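Phosphoglycerol transferase GacH (Streptococcus pyogenes MGAS5005, PDB 6DGM) probably transfers glycerol phosphate onto the streptococcal rhamnose polysaccharide, this chain being its manganese-binding sulfatase-like part without the membrane region. Local coordinates at residues K149-Y152 with S153-F157; N187-L190 with S191-P195; G274-P277 with D278-N282; P307-S311 with S312-A316; Y330-L333 with T334-N338. All coordinates share one frame; numbering follows the deposited sequence.

Contact 1 (K149-Y152 with S153-F157); sequences KTVY and SNLGF
Y152 sets its ring edge against the face of F157 where helix 148-154 ends. Followed outward, Y152 CB lies 4.1 Å from F157 CB, the two side chains running side by side in the same direction. CG stands beside the backbone N of Y152 (chi1 -72°), which carries the ring toward F157, with CD1 over the centre of its ring, 3.6 Å from F157 CE2. CE1, one atom farther out, still touches the same ring at F157 CZ, 3.8 Å away. The pair is a T-shaped (edge-to-face) stack, with centroids 4.8 Å apart and planes at 63°. Beyond the stack, the hydroxyl OH of Y152 bonds to E93 and S202, so the ring is fixed at its far end as well. The backbones are joined too: F157 N donates to Y152 O at 3.0 Å, almost straight at 166°. Inside this bond, G156 N reaches S153 O at 2.9 Å, and G156 itself has a positive phi. Next to Y152 along the helix, V151 and L155 also lie side by side, V151 CG1 meeting L155 CD1 at 4.0 Å. The two nested backbone bonds and the left-handed G156 make a Schellman motif, here closing the helix of the beta-alpha-beta unit formed by strand 135-139, helix 148-154 and strand 159-162.

Contact 2 (N187-L190 with S191-P195); sequences NNIL and SLINP
S191 folds its hydroxyl back onto the preceding turn, OG donating to N188 O at 2.9 Å, close to the C-terminal end of helix 182-192 in the sulfatase-like alpha/beta fold. With OG between the backbone N and the carbonyl carbon (chi1 71°), the hydroxyl faces the helix backbone. S191 N still makes the regular helical bond to N187 O at 3.0 Å, but the pattern then tightens: L192 N bonds to I189 O at 2.9 Å, from well above the carbonyl plane, while its bond to N188 O is weak. I193 N makes only weak bonds, to I189 O and L190 O, as the chain leaves the helix. On the apolar side I193 CD1 meets two branches of the last turn, 4.0 Å from I189 CG2 and 4.2 Å from L190 CD2. A second shell places these groups. I189, L192 and I193 pack on F201 of strand 200-204, whereas L190 and I193 meet L256 of helix 229-257; the N188 amide is held by T184 O and K171 N. Water links the polar side, one molecule donating both to N188 OD1 and to S191 OG. Another spans the fraying end, donating to L190 O at 2.8 Å and to I193 O at 2.7 Å.

Contact 3 (G274-P277 with D278-N282); sequences GLYP and DSAFN
The side chains of Y276 and F281 cross at about a right angle beside a short 3-10 turn, in the loop that joins strands 263-269 and 290-297 of the central sheet. The edge of F281 is turned toward the face of Y276 in an offset edge-to-face pair, with planes at 64° and centroids 5.8 Å apart. The nearest approach is made at the root of the tyrosine: F281 CZ comes to 3.9 Å from Y276 CB. A280 fills in beside it, its methyl CB 4.0 Å from Y276 CB, so A280 and F281 both meet the same carbon. Within its own segment, L275 folds CD1 over the centre of one face of the Y276 ring. P277 forms the base of the turn. A280 N donates to P277 O at 2.9 Å, from above the carbonyl plane, and S279 OG lies 3.6 Å from P277 CG. S279 OG takes the position between its backbone N and carbonyl carbon (chi1 69°), which directs it back to the proline ring. D278 forms a salt bridge with K288. Its OD1 is also tied to the chain before the turn by one water, which donates to Y276 O and D278 OD1, each at 2.7 Å.

Contact 4 (P307-S311 with S312-A316); sequences PLINS and SDFTA
D313 reaches back to N310 and joins it twice. N310 N donates to D313 OD2 at 2.9 Å in a nearly straight bond (168°), meeting the carboxylate on its anti side and somewhat out of its plane. In return D313 N donates to N310 O at 3.0 Å, from above the carbonyl plane. This reciprocal pair ties strand 308-310 to the turn leading into helix 314-321. D313 OD2 has a further donor, S341 OG, so the same oxygen holds two parts of the chain together; these bonds would be expected to favour its charged form. The ring of F314 makes the close apolar part. One face lies against the backbone of S311, whose CA makes a CH-pi contact 4.2 Å from the ring centroid, with N310 O toward the rim of that face. I309 crosses the ring obliquely, CD1 3.8 Å from F314 CE1. Its CG1 is placed between the backbone N and the carbonyl carbon (chi1 64°), which turns the ethyl branch to the phenylalanine. By contrast the next backbone link is slack: F314 N to S311 O is a weak bond at 3.3 Å. There is no solvent side here: all six touching residues are buried. Strand 308-310, an outermost strand of the central sheet, pairs with strand 77-81; helix 89-98 packs on N310, S311 and F314, helix 328-339 on I309 and D313, and the F314 ring also meets Y268 and Y293.

Contact 5 (Y330-L333 with T334-N338); sequences YALL and TEVLN
T334 turns its hydroxyl beside its own backbone N (chi1 -60°), anti to the carbonyl carbon, which aims OG1 one turn back at Y330 O. OG1 donates to that oxygen at 2.7 Å, and T334 N donates to it as well, at 2.8 Å. The two donors approach from opposite faces of the carbonyl plane, the hydroxyl tilted by 25° and the amide farther out; the bond gives the buried hydroxyl a partner within the helix, and the amide bond is the least straight of the four helical ones here. The following turn is more regular. E335 N bonds to A331 O at 3.0 Å, V336 N to L332 O at 2.9 Å in the carbonyl plane, and L337 N to L333 O with an N-H...O angle of 166°. Side chains a turn apart touch only lightly: L332 CD1 and V336 CG2 are 4.3 Å apart. The chain of E335, bent at chi2, runs its CG past A331 O at 3.6 Å before the carboxylate forms a salt bridge with K339. Apolar faces of the helix are taken up by other helices, L332, L333 and V336 by helix 349-365 and A331 and L332 by helix 11-29. The threonine hydroxyl returning to the i-4 carbonyl is a familiar way of burying a polar side chain in a helix, here in helix 328-339, which packs against helices 11-29, 314-321 and 349-365.

The contacts follow one another along the chain. Only contacts 4 and 5 touch: their centres are 10 Å apart, T315 CG2 meets Y330 CE1 at 3.3 Å between helices 314-321 and 328-339, and I309 CG2 of strand 308-310 meets L337 CD1 at 3.8 Å. Contacts 1, 3 and 4 stand round the manganese and ligand site at a remove, the side chains of Y152, Y276 and S311 each about 12 to 13 Å from manganese. Y152 is also about 10 Å from the bound sn-glycerol-1-phosphate. Contacts 1 and 3 lie on opposite sides of the chain's centre. Contact 5 is nearer calcium, about 11 Å from T334, whereas contact 2 is remote from both metals.

Contact 1 (K149-Y152 with S153-F157)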
loop_
_atom_site.group_PDB
_atom_site.type_symbol
_atom_site.label_atom_id
_atom_site.label_comp_id
_atom_site.label_asym_id
_atom_site.label_seq_id
_atom_site.Cartn_x
_atom_site.Cartn_y
_atom_site.Cartn_z
ATOM N N LYS A 149 5.897 -15.896 -2.629
ATOM C CA LYS A 149 7.183 -16.274 -3.197
ATOM C C LYS A 149 7.089 -16.358 -4.714
ATOM O O LYS A 149 7.986 -15.904 -5.433
ATOM C CB LYS A 149 7.634 -17.610 -2.619
ATOM C CG LYS A 149 9.036 -18.033 -3.011
ATOM C CD LYS A 149 9.315 -19.447 -2.541
ATOM C CE LYS A 149 10.678 -19.951 -2.975
ATOM N NZ LYS A 149 11.755 -19.303 -2.208
ATOM N N THR A 150 6.003 -16.946 -5.212
ATOM C CA THR A 150 5.780 -17.030 -6.648
ATOM C C THR A 150 5.632 -15.649 -7.260
ATOM O O THR A 150 6.193 -15.367 -8.325
ATOM C CB THR A 150 4.513 -17.846 -6.885
ATOM O OG1 THR A 150 4.730 -19.167 -6.395
ATOM C CG2 THR A 150 4.181 -17.884 -8.353
ATOM N N VAL A 151 4.895 -14.766 -6.588
ATOM C CA VAL A 151 4.676 -13.423 -7.109
ATOM C C VAL A 151 6.002 -12.672 -7.210
ATOM O O VAL A 151 6.350 -12.131 -8.263
ATOM C CB VAL A 151 3.686 -12.660 -6.219
ATOM C CG1 VAL A 151 3.611 -11.198 -6.607
ATOM C CG2 VAL A 151 2.319 -13.298 -6.289
ATOM N N TYR A 152 6.753 -12.612 -6.104
ATOM C CA TYR A 152 7.988 -11.839 -6.121
ATOM C C TYR A 152 9.039 -12.461 -7.027
ATOM O O TYR A 152 9.826 -11.730 -7.624
ATOM C CB TYR A 152 8.501 -11.565 -4.696
ATOM C CG TYR A 152 7.626 -10.544 -4.006
ATOM C CD1 TYR A 152 7.627 -9.214 -4.420
ATOM C CD2 TYR A 152 6.769 -10.911 -2.971
ATOM C CE1 TYR A 152 6.817 -8.278 -3.808
ATOM C CE2 TYR A 152 5.944 -9.981 -2.368
ATOM C CZ TYR A 152 5.972 -8.658 -2.804
ATOM O OH TYR A 152 5.171 -7.699 -2.241
ATOM N N SER A 153 9.063 -13.788 -7.149
ATOM C CA SER A 153 9.939 -14.441 -8.114
ATOM C C SER A 153 9.587 -14.034 -9.542
ATOM O O SER A 153 10.467 -13.707 -10.345
ATOM C CB SER A 153 9.867 -15.956 -7.937
ATOM O OG SER A 153 10.643 -16.602 -8.936
ATOM N N ASN A 154 8.299 -14.041 -9.875
ATOM C CA ASN A 154 7.910 -13.666 -11.231
ATOM C C ASN A 154 8.077 -12.182 -11.496
ATOM O O ASN A 154 8.194 -11.788 -12.665
ATOM C CB ASN A 154 6.491 -14.114 -11.506
ATOM C CG ASN A 154 6.423 -15.564 -11.883
ATOM O OD1 ASN A 154 7.104 -16.009 -12.813
ATOM N ND2 ASN A 154 5.643 -16.323 -11.155
ATOM N N LEU A 155 8.096 -11.362 -10.449
ATOM C CA LEU A 155 8.438 -9.951 -10.561
ATOM C C LEU A 155 9.942 -9.727 -10.540
ATOM O O LEU A 155 10.379 -8.579 -10.528
ATOM C CB LEU A 155 7.774 -9.140 -9.449
ATOM C CG LEU A 155 6.249 -9.017 -9.535
ATOM C CD1 LEU A 155 5.690 -8.216 -8.376
ATOM C CD2 LEU A 155 5.826 -8.415 -10.875
ATOM N N GLY A 156 10.737 -10.794 -10.547
ATOM C CA GLY A 156 12.172 -10.654 -10.704
ATOM C C GLY A 156 12.896 -10.106 -9.499
ATOM O O GLY A 156 13.958 -9.470 -9.656
ATOM N N PHE A 157 12.378 -10.324 -8.301
ATOM C CA PHE A 157 13.008 -9.793 -7.105
ATOM C C PHE A 157 14.252 -10.605 -6.770
ATOM O O PHE A 157 14.269 -11.834 -6.901
ATOM C CB PHE A 157 12.033 -9.820 -5.926
ATOM C CG PHE A 157 11.151 -8.595 -5.838
ATOM C CD1 PHE A 157 10.393 -8.181 -6.919
ATOM C CD2 PHE A 157 11.091 -7.860 -4.670
ATOM C CE1 PHE A 157 9.574 -7.046 -6.836
ATOM C CE2 PHE A 157 10.292 -6.728 -4.584
ATOM C CZ PHE A 157 9.544 -6.309 -5.675
#

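Contact 2 (N187-L190 with S191-P195)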
loop_
_atom_site.group_PDB
_atom_site.type_symbol
_atom_site.label_atom_id
_atom_site.label_comp_id
_atom_site.label_asym_id
_atom_site.label_seq_id
_atom_site.Cartn_x
_atom_site.Cartn_y
_atom_site.Cartn_z
ATOM N N ASN A 187 15.030 -2.493 11.159
ATOM C CA ASN A 187 16.481 -2.559 11.208
ATOM C C ASN A 187 17.031 -3.441 10.101
ATOM O O ASN A 187 18.133 -3.193 9.598
ATOM C CB ASN A 187 16.938 -2.985 12.594
ATOM C CG ASN A 187 16.920 -1.820 13.566
ATOM O OD1 ASN A 187 16.959 -0.655 13.149
ATOM N ND2 ASN A 187 16.884 -2.118 14.848
ATOM N N ASN A 188 16.257 -4.433 9.671
ATOM C CA ASN A 188 16.667 -5.225 8.516
ATOM C C ASN A 188 16.554 -4.431 7.215
ATOM O O ASN A 188 17.385 -4.598 6.322
ATOM C CB ASN A 188 15.897 -6.534 8.473
ATOM C CG ASN A 188 16.547 -7.602 9.313
ATOM O OD1 ASN A 188 17.351 -8.394 8.815
ATOM N ND2 ASN A 188 16.242 -7.611 10.613
ATOM N N ILE A 189 15.544 -3.557 7.078
ATOM C CA ILE A 189 15.537 -2.642 5.933
ATOM C C ILE A 189 16.804 -1.792 5.939
ATOM O O ILE A 189 17.524 -1.704 4.939
ATOM C CB ILE A 189 14.295 -1.744 5.947
ATOM C CG1 ILE A 189 13.010 -2.573 5.823
ATOM C CG2 ILE A 189 14.368 -0.708 4.788
ATOM C CD1 ILE A 189 11.795 -1.753 6.102
ATOM N N LEU A 190 17.090 -1.156 7.076
ATOM C CA LEU A 190 18.230 -0.245 7.159
ATOM C C LEU A 190 19.538 -0.937 6.791
ATOM O O LEU A 190 20.395 -0.340 6.131
ATOM C CB LEU A 190 18.318 0.358 8.559
ATOM C CG LEU A 190 17.196 1.326 8.933
ATOM C CD1 LEU A 190 17.274 1.701 10.418
ATOM C CD2 LEU A 190 17.202 2.576 8.068
ATOM N N SER A 191 19.714 -2.199 7.210
ATOM C CA SER A 191 20.947 -2.911 6.912
ATOM C C SER A 191 21.093 -3.259 5.433
ATOM O O SER A 191 22.202 -3.578 4.989
ATOM C CB SER A 191 21.024 -4.190 7.748
ATOM O OG SER A 191 20.087 -5.139 7.281
ATOM N N LEU A 192 20.007 -3.228 4.667
ATOM C CA LEU A 192 20.071 -3.554 3.250
ATOM C C LEU A 192 20.097 -2.325 2.356
ATOM O O LEU A 192 20.384 -2.457 1.156
ATOM C CB LEU A 192 18.878 -4.423 2.861
ATOM C CG LEU A 192 18.837 -5.818 3.481
ATOM C CD1 LEU A 192 17.498 -6.508 3.174
ATOM C CD2 LEU A 192 19.982 -6.642 2.979
ATOM N N ILE A 193 19.819 -1.137 2.901
ATOM C CA ILE A 193 19.859 0.074 2.085
ATOM C C ILE A 193 21.286 0.333 1.638
ATOM O O ILE A 193 22.225 0.364 2.450
ATOM C CB ILE A 193 19.264 1.277 2.830
ATOM C CG1 ILE A 193 17.750 1.083 2.973
ATOM C CG2 ILE A 193 19.556 2.579 2.062
ATOM C CD1 ILE A 193 17.070 2.094 3.872
ATOM N N ASN A 194 21.450 0.538 0.336
ATOM C CA ASN A 194 22.748 0.733 -0.299
ATOM C C ASN A 194 22.652 2.070 -1.009
ATOM O O ASN A 194 22.005 2.158 -2.074
ATOM C CB ASN A 194 23.035 -0.384 -1.293
ATOM C CG ASN A 194 24.382 -0.213 -1.993
ATOM O OD1 ASN A 194 25.022 0.838 -1.897
ATOM N ND2 ASN A 194 24.811 -1.242 -2.705
ATOM N N PRO A 195 23.245 3.130 -0.457
ATOM C CA PRO A 195 23.133 4.462 -1.072
ATOM C C PRO A 195 23.693 4.563 -2.478
ATOM O O PRO A 195 23.423 5.562 -3.158
ATOM C CB PRO A 195 23.914 5.378 -0.111
ATOM C CG PRO A 195 24.121 4.594 1.141
ATOM C CD PRO A 195 24.045 3.141 0.790
HETATM O O HOH W 1 18.920 -7.820 6.592
HETATM O O HOH W 2 22.922 -0.403 4.996
#

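Contact 3 (G274-P277 with D278-N282)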
loop_
_atom_site.group_PDB
_atom_site.type_symbol
_atom_site.label_atom_id
_atom_site.label_comp_id
_atom_site.label_asym_id
_atom_site.label_seq_id
_atom_site.Cartn_x
_atom_site.Cartn_y
_atom_site.Cartn_z
ATOM N N GLY A 274 -9.210 -7.039 13.457
ATOM C CA GLY A 274 -10.516 -7.648 13.581
ATOM C C GLY A 274 -10.871 -7.876 15.036
ATOM O O GLY A 274 -11.003 -9.024 15.490
ATOM N N LEU A 275 -10.965 -6.790 15.793
ATOM C CA LEU A 275 -11.322 -6.899 17.195
ATOM C C LEU A 275 -12.534 -6.084 17.599
ATOM O O LEU A 275 -13.017 -6.266 18.721
ATOM C CB LEU A 275 -10.144 -6.501 18.101
ATOM C CG LEU A 275 -9.579 -5.081 17.933
ATOM C CD1 LEU A 275 -10.368 -4.033 18.688
ATOM C CD2 LEU A 275 -8.110 -5.071 18.358
ATOM N N TYR A 276 -13.047 -5.208 16.716
ATOM C CA TYR A 276 -14.157 -4.354 17.098
ATOM C C TYR A 276 -15.481 -4.991 16.687
ATOM O O TYR A 276 -15.595 -5.518 15.578
ATOM C CB TYR A 276 -14.068 -3.020 16.362
ATOM C CG TYR A 276 -12.812 -2.208 16.549
ATOM C CD1 TYR A 276 -12.654 -1.404 17.673
ATOM C CD2 TYR A 276 -11.800 -2.203 15.591
ATOM C CE1 TYR A 276 -11.533 -0.633 17.849
ATOM C CE2 TYR A 276 -10.654 -1.430 15.759
ATOM C CZ TYR A 276 -10.524 -0.648 16.901
ATOM O OH TYR A 276 -9.396 0.138 17.064
ATOM N N PRO A 277 -16.496 -4.922 17.542
ATOM C CA PRO A 277 -17.860 -5.214 17.086
ATOM C C PRO A 277 -18.376 -4.076 16.221
ATOM O O PRO A 277 -17.907 -2.938 16.305
ATOM C CB PRO A 277 -18.653 -5.327 18.391
ATOM C CG PRO A 277 -17.935 -4.421 19.322
ATOM C CD PRO A 277 -16.462 -4.484 18.947
ATOM N N ASP A 278 -19.356 -4.388 15.366
ATOM C CA ASP A 278 -19.906 -3.359 14.490
ATOM C C ASP A 278 -20.446 -2.174 15.283
ATOM O O ASP A 278 -20.412 -1.037 14.798
ATOM C CB ASP A 278 -20.999 -3.927 13.590
ATOM C CG ASP A 278 -20.447 -4.666 12.375
ATOM O OD1 ASP A 278 -19.225 -4.645 12.135
ATOM O OD2 ASP A 278 -21.276 -5.277 11.661
ATOM N N SER A 279 -20.943 -2.414 16.495
ATOM C CA SER A 279 -21.481 -1.327 17.301
ATOM C C SER A 279 -20.434 -0.249 17.573
ATOM O O SER A 279 -20.794 0.910 17.807
ATOM C CB SER A 279 -21.972 -1.891 18.630
ATOM O OG SER A 279 -20.866 -2.315 19.394
ATOM N N ALA A 280 -19.151 -0.616 17.569
ATOM C CA ALA A 280 -18.083 0.340 17.854
ATOM C C ALA A 280 -18.115 1.541 16.916
ATOM O O ALA A 280 -17.680 2.630 17.296
ATOM C CB ALA A 280 -16.715 -0.335 17.749
ATOM N N PHE A 281 -18.612 1.367 15.695
ATOM C CA PHE A 281 -18.551 2.418 14.685
ATOM C C PHE A 281 -19.748 3.364 14.704
ATOM O O PHE A 281 -19.731 4.369 13.983
ATOM C CB PHE A 281 -18.344 1.770 13.314
ATOM C CG PHE A 281 -17.137 0.883 13.265
ATOM C CD1 PHE A 281 -15.866 1.424 13.166
ATOM C CD2 PHE A 281 -17.265 -0.496 13.386
ATOM C CE1 PHE A 281 -14.751 0.618 13.159
ATOM C CE2 PHE A 281 -16.142 -1.308 13.368
ATOM C CZ PHE A 281 -14.893 -0.753 13.259
ATOM N N ASN A 282 -20.773 3.076 15.504
ATOM C CA ASN A 282 -21.860 4.013 15.793
ATOM C C ASN A 282 -22.308 4.892 14.634
ATOM O O ASN A 282 -22.112 6.112 14.665
ATOM C CB ASN A 282 -21.437 4.937 16.955
ATOM C CG ASN A 282 -22.588 5.773 17.507
ATOM O OD1 ASN A 282 -23.758 5.422 17.351
ATOM N ND2 ASN A 282 -22.255 6.883 18.164
HETATM O O HOH W 3 -16.878 -5.510 13.238
#

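Contact 4 (P307-S311 with S312-A316)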
loop_
_atom_site.group_PDB
_atom_site.type_symbol
_atom_site.label_atom_id
_atom_site.label_comp_id
_atom_site.label_asym_id
_atom_site.label_seq_id
_atom_site.Cartn_x
_atom_site.Cartn_y
_atom_site.Cartn_z
ATOM N N PRO A 307 -6.924 13.436 1.046
ATOM C CA PRO A 307 -7.382 12.993 2.380
ATOM C C PRO A 307 -7.899 11.569 2.420
ATOM O O PRO A 307 -7.889 10.959 3.499
ATOM C CB PRO A 307 -8.490 13.991 2.739
ATOM C CG PRO A 307 -8.906 14.610 1.418
ATOM C CD PRO A 307 -7.683 14.593 0.538
ATOM N N LEU A 308 -8.350 11.027 1.291
ATOM C CA LEU A 308 -8.937 9.692 1.247
ATOM C C LEU A 308 -8.619 9.118 -0.125
ATOM O O LEU A 308 -9.103 9.626 -1.148
ATOM C CB LEU A 308 -10.445 9.770 1.465
ATOM C CG LEU A 308 -11.253 8.496 1.226
ATOM C CD1 LEU A 308 -10.716 7.362 2.041
ATOM C CD2 LEU A 308 -12.718 8.748 1.538
ATOM N N ILE A 309 -7.819 8.054 -0.149
ATOM C CA ILE A 309 -7.445 7.394 -1.390
ATOM C C ILE A 309 -7.532 5.888 -1.178
ATOM O O ILE A 309 -7.790 5.405 -0.076
ATOM C CB ILE A 309 -6.051 7.808 -1.887
ATOM C CG1 ILE A 309 -4.960 7.368 -0.913
ATOM C CG2 ILE A 309 -6.006 9.340 -2.116
ATOM C CD1 ILE A 309 -3.565 7.818 -1.356
ATOM N N ASN A 310 -7.337 5.153 -2.263
ATOM C CA ASN A 310 -7.353 3.699 -2.251
ATOM C C ASN A 310 -5.926 3.179 -2.287
ATOM O O ASN A 310 -5.002 3.882 -2.694
ATOM C CB ASN A 310 -8.066 3.220 -3.516
ATOM C CG ASN A 310 -8.765 1.900 -3.327
ATOM O OD1 ASN A 310 -9.439 1.673 -2.315
ATOM N ND2 ASN A 310 -8.615 1.009 -4.307
ATOM N N SER A 311 -5.755 1.914 -1.884
ATOM C CA SER A 311 -4.426 1.306 -1.938
ATOM C C SER A 311 -3.856 1.323 -3.357
ATOM O O SER A 311 -2.640 1.455 -3.546
ATOM C CB SER A 311 -4.468 -0.131 -1.406
ATOM O OG SER A 311 -5.334 -0.993 -2.151
ATOM N N SER A 312 -4.720 1.189 -4.364
ATOM C CA SER A 312 -4.289 1.170 -5.752
ATOM C C SER A 312 -3.763 2.517 -6.225
ATOM O O SER A 312 -3.125 2.574 -7.279
ATOM C CB SER A 312 -5.458 0.725 -6.639
ATOM O OG SER A 312 -6.578 1.555 -6.414
ATOM N N ASP A 313 -4.018 3.593 -5.478
ATOM C CA ASP A 313 -3.609 4.934 -5.845
ATOM C C ASP A 313 -2.198 5.288 -5.389
ATOM O O ASP A 313 -1.715 6.366 -5.730
ATOM C CB ASP A 313 -4.549 5.968 -5.198
ATOM C CG ASP A 313 -5.949 5.966 -5.774
ATOM O OD1 ASP A 313 -6.108 5.783 -7.004
ATOM O OD2 ASP A 313 -6.895 6.157 -4.971
ATOM N N PHE A 314 -1.540 4.428 -4.594
ATOM C CA PHE A 314 -0.303 4.853 -3.952
ATOM C C PHE A 314 0.780 5.195 -4.968
ATOM O O PHE A 314 1.513 6.168 -4.778
ATOM C CB PHE A 314 0.213 3.798 -2.982
ATOM C CG PHE A 314 -0.536 3.745 -1.666
ATOM C CD1 PHE A 314 -1.140 4.864 -1.115
ATOM C CD2 PHE A 314 -0.623 2.561 -0.981
ATOM C CE1 PHE A 314 -1.824 4.773 0.103
ATOM C CE2 PHE A 314 -1.300 2.467 0.224
ATOM C CZ PHE A 314 -1.884 3.564 0.769
ATOM N N THR A 315 0.912 4.412 -6.043
ATOM C CA THR A 315 1.996 4.672 -6.988
ATOM C C THR A 315 1.817 6.020 -7.681
ATOM O O THR A 315 2.765 6.795 -7.796
ATOM C CB THR A 315 2.138 3.544 -8.006
ATOM O OG1 THR A 315 2.361 2.323 -7.313
ATOM C CG2 THR A 315 3.354 3.792 -8.937
ATOM N N ALA A 316 0.613 6.328 -8.143
ATOM C CA ALA A 316 0.397 7.649 -8.725
ATOM C C ALA A 316 0.693 8.742 -7.708
ATOM O O ALA A 316 1.283 9.780 -8.041
ATOM C CB ALA A 316 -1.026 7.772 -9.246
#

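Contact 5 (Y330-L333 with T334-N338)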
loop_
_atom_site.group_PDB
_atom_site.type_symbol
_atom_site.label_atom_id
_atom_site.label_comp_id
_atom_site.label_asym_id
_atom_site.label_seq_id
_atom_site.Cartn_x
_atom_site.Cartn_y
_atom_site.Cartn_z
ATOM N N TYR A 330 0.789 5.657 -15.804
ATOM C CA TYR A 330 0.718 6.431 -14.559
ATOM C C TYR A 330 0.060 7.795 -14.737
ATOM O O TYR A 330 -0.436 8.351 -13.748
ATOM C CB TYR A 330 2.088 6.500 -13.849
ATOM C CG TYR A 330 2.468 5.142 -13.276
ATOM C CD1 TYR A 330 1.644 4.499 -12.366
ATOM C CD2 TYR A 330 3.617 4.501 -13.672
ATOM C CE1 TYR A 330 1.966 3.240 -11.871
ATOM C CE2 TYR A 330 3.956 3.271 -13.182
ATOM C CZ TYR A 330 3.131 2.638 -12.290
ATOM O OH TYR A 330 3.498 1.400 -11.824
ATOM N N ALA A 331 -0.006 8.322 -15.969
ATOM C CA ALA A 331 -0.842 9.489 -16.236
ATOM C C ALA A 331 -2.321 9.150 -16.035
ATOM O O ALA A 331 -3.056 9.889 -15.371
ATOM C CB ALA A 331 -0.595 10.012 -17.659
ATOM N N LEU A 332 -2.776 8.036 -16.609
ATOM C CA LEU A 332 -4.131 7.560 -16.341
ATOM C C LEU A 332 -4.358 7.378 -14.847
ATOM O O LEU A 332 -5.380 7.808 -14.303
ATOM C CB LEU A 332 -4.375 6.244 -17.072
ATOM C CG LEU A 332 -5.598 5.414 -16.668
ATOM C CD1 LEU A 332 -6.884 6.177 -16.871
ATOM C CD2 LEU A 332 -5.602 4.125 -17.464
ATOM N N LEU A 333 -3.410 6.738 -14.165
ATOM C CA LEU A 333 -3.578 6.490 -12.737
ATOM C C LEU A 333 -3.538 7.784 -11.932
ATOM O O LEU A 333 -4.125 7.850 -10.849
ATOM C CB LEU A 333 -2.541 5.484 -12.247
ATOM C CG LEU A 333 -2.703 4.087 -12.857
ATOM C CD1 LEU A 333 -1.476 3.240 -12.615
ATOM C CD2 LEU A 333 -3.940 3.416 -12.285
ATOM N N THR A 334 -2.865 8.821 -12.445
ATOM C CA THR A 334 -2.931 10.132 -11.801
ATOM C C THR A 334 -4.314 10.748 -11.957
ATOM O O THR A 334 -4.840 11.342 -11.006
ATOM C CB THR A 334 -1.852 11.045 -12.380
ATOM O OG1 THR A 334 -0.573 10.453 -12.129
ATOM C CG2 THR A 334 -1.887 12.425 -11.734
ATOM N N GLU A 335 -4.920 10.600 -13.142
ATOM C CA GLU A 335 -6.307 11.028 -13.331
ATOM C C GLU A 335 -7.249 10.280 -12.393
ATOM O O GLU A 335 -8.174 10.873 -11.825
ATOM C CB GLU A 335 -6.721 10.817 -14.785
ATOM C CG GLU A 335 -6.088 11.816 -15.728
ATOM C CD GLU A 335 -6.745 13.183 -15.629
ATOM O OE1 GLU A 335 -7.843 13.360 -16.198
ATOM O OE2 GLU A 335 -6.166 14.069 -14.971
ATOM N N VAL A 336 -7.034 8.974 -12.210
ATOM C CA VAL A 336 -7.835 8.218 -11.245
ATOM C C VAL A 336 -7.649 8.783 -9.843
ATOM O O VAL A 336 -8.622 9.081 -9.141
ATOM C CB VAL A 336 -7.503 6.717 -11.307
ATOM C CG1 VAL A 336 -8.234 5.950 -10.201
ATOM C CG2 VAL A 336 -7.846 6.155 -12.696
ATOM N N LEU A 337 -6.391 8.930 -9.417
ATOM C CA LEU A 337 -6.101 9.455 -8.082
ATOM C C LEU A 337 -6.846 10.761 -7.838
ATOM O O LEU A 337 -7.490 10.939 -6.799
ATOM C CB LEU A 337 -4.591 9.675 -7.935
ATOM C CG LEU A 337 -4.088 10.563 -6.790
ATOM C CD1 LEU A 337 -4.283 9.869 -5.436
ATOM C CD2 LEU A 337 -2.604 10.906 -7.007
ATOM N N ASN A 338 -6.795 11.676 -8.800
ATOM C CA ASN A 338 -7.318 13.012 -8.579
ATOM C C ASN A 338 -8.808 13.137 -8.844
ATOM O O ASN A 338 -9.470 13.958 -8.199
ATOM C CB ASN A 338 -6.565 14.019 -9.459
ATOM C CG ASN A 338 -5.160 14.292 -8.947
ATOM O OD1 ASN A 338 -4.928 14.316 -7.737
ATOM N ND2 ASN A 338 -4.218 14.508 -9.866
#